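Local coordinates for histidine-rich glycoprotein (Oryctolagus cuniculus, PDB 4CCV), which binds heme, heparin, heparan sulfate, plasminogen, thrombospondin and divalent metal ions as a plasma adapter protein implicated in coagulation, fibrinolysis and angiogenesis, at residues Y54-S59 with A79-D84. Numbering follows the deposited sequence.
Sequences YYVDFS and ADLSFD
Tyr54 and Val56 pair with Leu81 and Ala79 in the beta hairpin of adjacent antiparallel strands 51-62 and 73-84, part of the second cystatin (N2) domain; the axes of segments 54-59 and 79-84 lie at 155° between their N-to-C directions and approach to 4.8 Å. Two hydrogen-bonded pairs set the register: Tyr54 and Leu81 are joined by two N-H...O hydrogen bonds, one in each direction, Leu81 N to Tyr54 O spanning 2.8 Å, and so are Val56 and Ala79. Between them Tyr55 and Asp80 form the non-hydrogen-bonded pair, with CA atoms 4.6 Å apart.

On the face carrying Val56, Ala79 and Leu81, apolar side chains touch across the strands. Val56 CG2, anti to its own carbonyl carbon, meets Leu81 CD1 at 3.6 Å, while Ala79 CB sits at the edge of the Phe58 ring, 4.1 Å from CE1. Farther along, Tyr54 CD1 touches Phe83 CD2 at 3.6 Å; the ring planes are 82° apart, and Phe14 meets the Tyr54 ring as well. The other face holds Tyr55 and Asp80, side by side and pointing the same way. Asp80 OD1 is hydrogen-bonded to Asn53 ND2. Ring and carboxylate planes differ by 32°, and these two side chains come closest at Tyr55 CE1 to Asp80 CG, 3.4 Å.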
loop_
_atom_site.group_PDB
_atom_site.type_symbol
_atom_site.label_atom_id
_atom_site.label_comp_id
_atom_site.label_asym_id
_atom_site.label_seq_id
_atom_site.Cartn_x
_atom_site.Cartn_y
_atom_site.Cartn_z
ATOM N N TYR A 54 -0.696 -2.743 -11.993
ATOM C CA TYR A 54 -0.287 -3.588 -10.849
ATOM C C TYR A 54 -0.925 -3.023 -9.626
ATOM O O TYR A 54 -0.844 -1.825 -9.405
ATOM C CB TYR A 54 1.242 -3.600 -10.622
ATOM C CG TYR A 54 2.007 -4.270 -11.719
ATOM C CD1 TYR A 54 2.336 -3.565 -12.862
ATOM C CD2 TYR A 54 2.362 -5.609 -11.645
ATOM C CE1 TYR A 54 3.023 -4.165 -13.905
ATOM C CE2 TYR A 54 3.037 -6.237 -12.686
ATOM C CZ TYR A 54 3.389 -5.492 -13.811
ATOM O OH TYR A 54 4.034 -6.044 -14.878
ATOM N N TYR A 55 -1.564 -3.886 -8.846
ATOM C CA TYR A 55 -2.248 -3.505 -7.618
ATOM C C TYR A 55 -1.410 -4.073 -6.502
ATOM O O TYR A 55 -1.261 -5.305 -6.357
ATOM C CB TYR A 55 -3.708 -3.999 -7.585
ATOM C CG TYR A 55 -4.515 -3.371 -8.726
ATOM C CD1 TYR A 55 -5.132 -2.130 -8.580
ATOM C CD2 TYR A 55 -4.658 -4.011 -9.943
ATOM C CE1 TYR A 55 -5.871 -1.565 -9.631
ATOM C CE2 TYR A 55 -5.374 -3.437 -11.001
ATOM C CZ TYR A 55 -6.002 -2.228 -10.827
ATOM O OH TYR A 55 -6.690 -1.625 -11.896
ATOM N N VAL A 56 -0.719 -3.168 -5.819
ATOM C CA VAL A 56 0.250 -3.551 -4.814
ATOM C C VAL A 56 -0.445 -3.356 -3.491
ATOM O O VAL A 56 -0.709 -2.212 -3.149
ATOM C CB VAL A 56 1.487 -2.665 -4.858
ATOM C CG1 VAL A 56 2.483 -3.079 -3.775
ATOM C CG2 VAL A 56 2.154 -2.785 -6.217
ATOM N N ASP A 57 -0.707 -4.452 -2.759
ATOM C CA ASP A 57 -1.440 -4.441 -1.475
ATOM C C ASP A 57 -0.381 -4.574 -0.404
ATOM O O ASP A 57 0.412 -5.502 -0.454
ATOM C CB ASP A 57 -2.418 -5.620 -1.319
ATOM C CG ASP A 57 -3.567 -5.595 -2.336
ATOM O OD1 ASP A 57 -3.841 -4.493 -2.785
ATOM O OD2 ASP A 57 -4.156 -6.635 -2.713
ATOM N N PHE A 58 -0.355 -3.622 0.510
ATOM C CA PHE A 58 0.710 -3.530 1.505
ATOM C C PHE A 58 0.209 -3.110 2.872
ATOM O O PHE A 58 -0.835 -2.442 2.973
ATOM C CB PHE A 58 1.926 -2.691 1.009
ATOM C CG PHE A 58 1.658 -1.263 0.734
ATOM C CD1 PHE A 58 1.180 -0.858 -0.505
ATOM C CD2 PHE A 58 1.935 -0.295 1.672
ATOM C CE1 PHE A 58 1.006 0.480 -0.786
ATOM C CE2 PHE A 58 1.726 1.044 1.413
ATOM C CZ PHE A 58 1.299 1.433 0.150
ATOM N N SER A 59 0.905 -3.581 3.930
ATOM C CA SER A 59 0.589 -3.187 5.282
ATOM C C SER A 59 1.459 -2.007 5.629
ATOM O O SER A 59 2.547 -1.851 5.060
ATOM C CB SER A 59 0.801 -4.324 6.294
ATOM O OG SER A 59 1.971 -5.019 6.016
ATOM N N ALA A 79 -2.010 0.376 -3.800
ATOM C CA ALA A 79 -1.519 1.266 -4.820
ATOM C C ALA A 79 -1.773 0.658 -6.179
ATOM O O ALA A 79 -1.313 -0.439 -6.508
ATOM C CB ALA A 79 -0.029 1.557 -4.642
ATOM N N ASP A 80 -2.420 1.431 -7.013
ATOM C CA ASP A 80 -2.690 1.012 -8.368
ATOM C C ASP A 80 -1.637 1.678 -9.231
ATOM O O ASP A 80 -1.728 2.890 -9.457
ATOM C CB ASP A 80 -4.081 1.440 -8.809
ATOM C CG ASP A 80 -4.286 1.325 -10.345
ATOM O OD1 ASP A 80 -3.436 0.738 -11.095
ATOM O OD2 ASP A 80 -5.298 1.871 -10.812
ATOM N N LEU A 81 -0.693 0.918 -9.768
ATOM C CA LEU A 81 0.337 1.501 -10.664
ATOM C C LEU A 81 -0.013 1.171 -12.122
ATOM O O LEU A 81 -0.185 0.005 -12.497
ATOM C CB LEU A 81 1.718 0.934 -10.363
ATOM C CG LEU A 81 2.051 0.805 -8.858
ATOM C CD1 LEU A 81 3.166 -0.216 -8.569
ATOM C CD2 LEU A 81 2.447 2.129 -8.324
ATOM N N SER A 82 -0.179 2.214 -12.909
ATOM C CA SER A 82 -0.563 2.056 -14.276
ATOM C C SER A 82 0.624 2.325 -15.197
ATOM O O SER A 82 1.241 3.394 -15.156
ATOM C CB SER A 82 -1.703 3.025 -14.580
ATOM O OG SER A 82 -2.148 2.807 -15.877
ATOM N N PHE A 83 0.939 1.340 -16.015
ATOM C CA PHE A 83 2.113 1.375 -16.868
ATOM C C PHE A 83 1.757 1.312 -18.347
ATOM O O PHE A 83 0.891 0.554 -18.808
ATOM C CB PHE A 83 3.099 0.213 -16.596
ATOM C CG PHE A 83 3.801 0.319 -15.286
ATOM C CD1 PHE A 83 5.012 1.007 -15.181
ATOM C CD2 PHE A 83 3.247 -0.273 -14.125
ATOM C CE1 PHE A 83 5.652 1.112 -13.960
ATOM C CE2 PHE A 83 3.886 -0.154 -12.914
ATOM C CZ PHE A 83 5.095 0.516 -12.830
ATOM N N ASP A 84 2.510 2.095 -19.105
ATOM C CA ASP A 84 2.581 1.928 -20.542
ATOM C C ASP A 84 2.854 0.449 -20.831
ATOM O O ASP A 84 3.717 -0.160 -20.182
ATOM C CB ASP A 84 3.753 2.754 -21.035
ATOM C CG ASP A 84 3.814 2.814 -22.522
ATOM O OD1 ASP A 84 3.886 1.745 -23.172
ATOM O OD2 ASP A 84 3.794 3.943 -23.034
#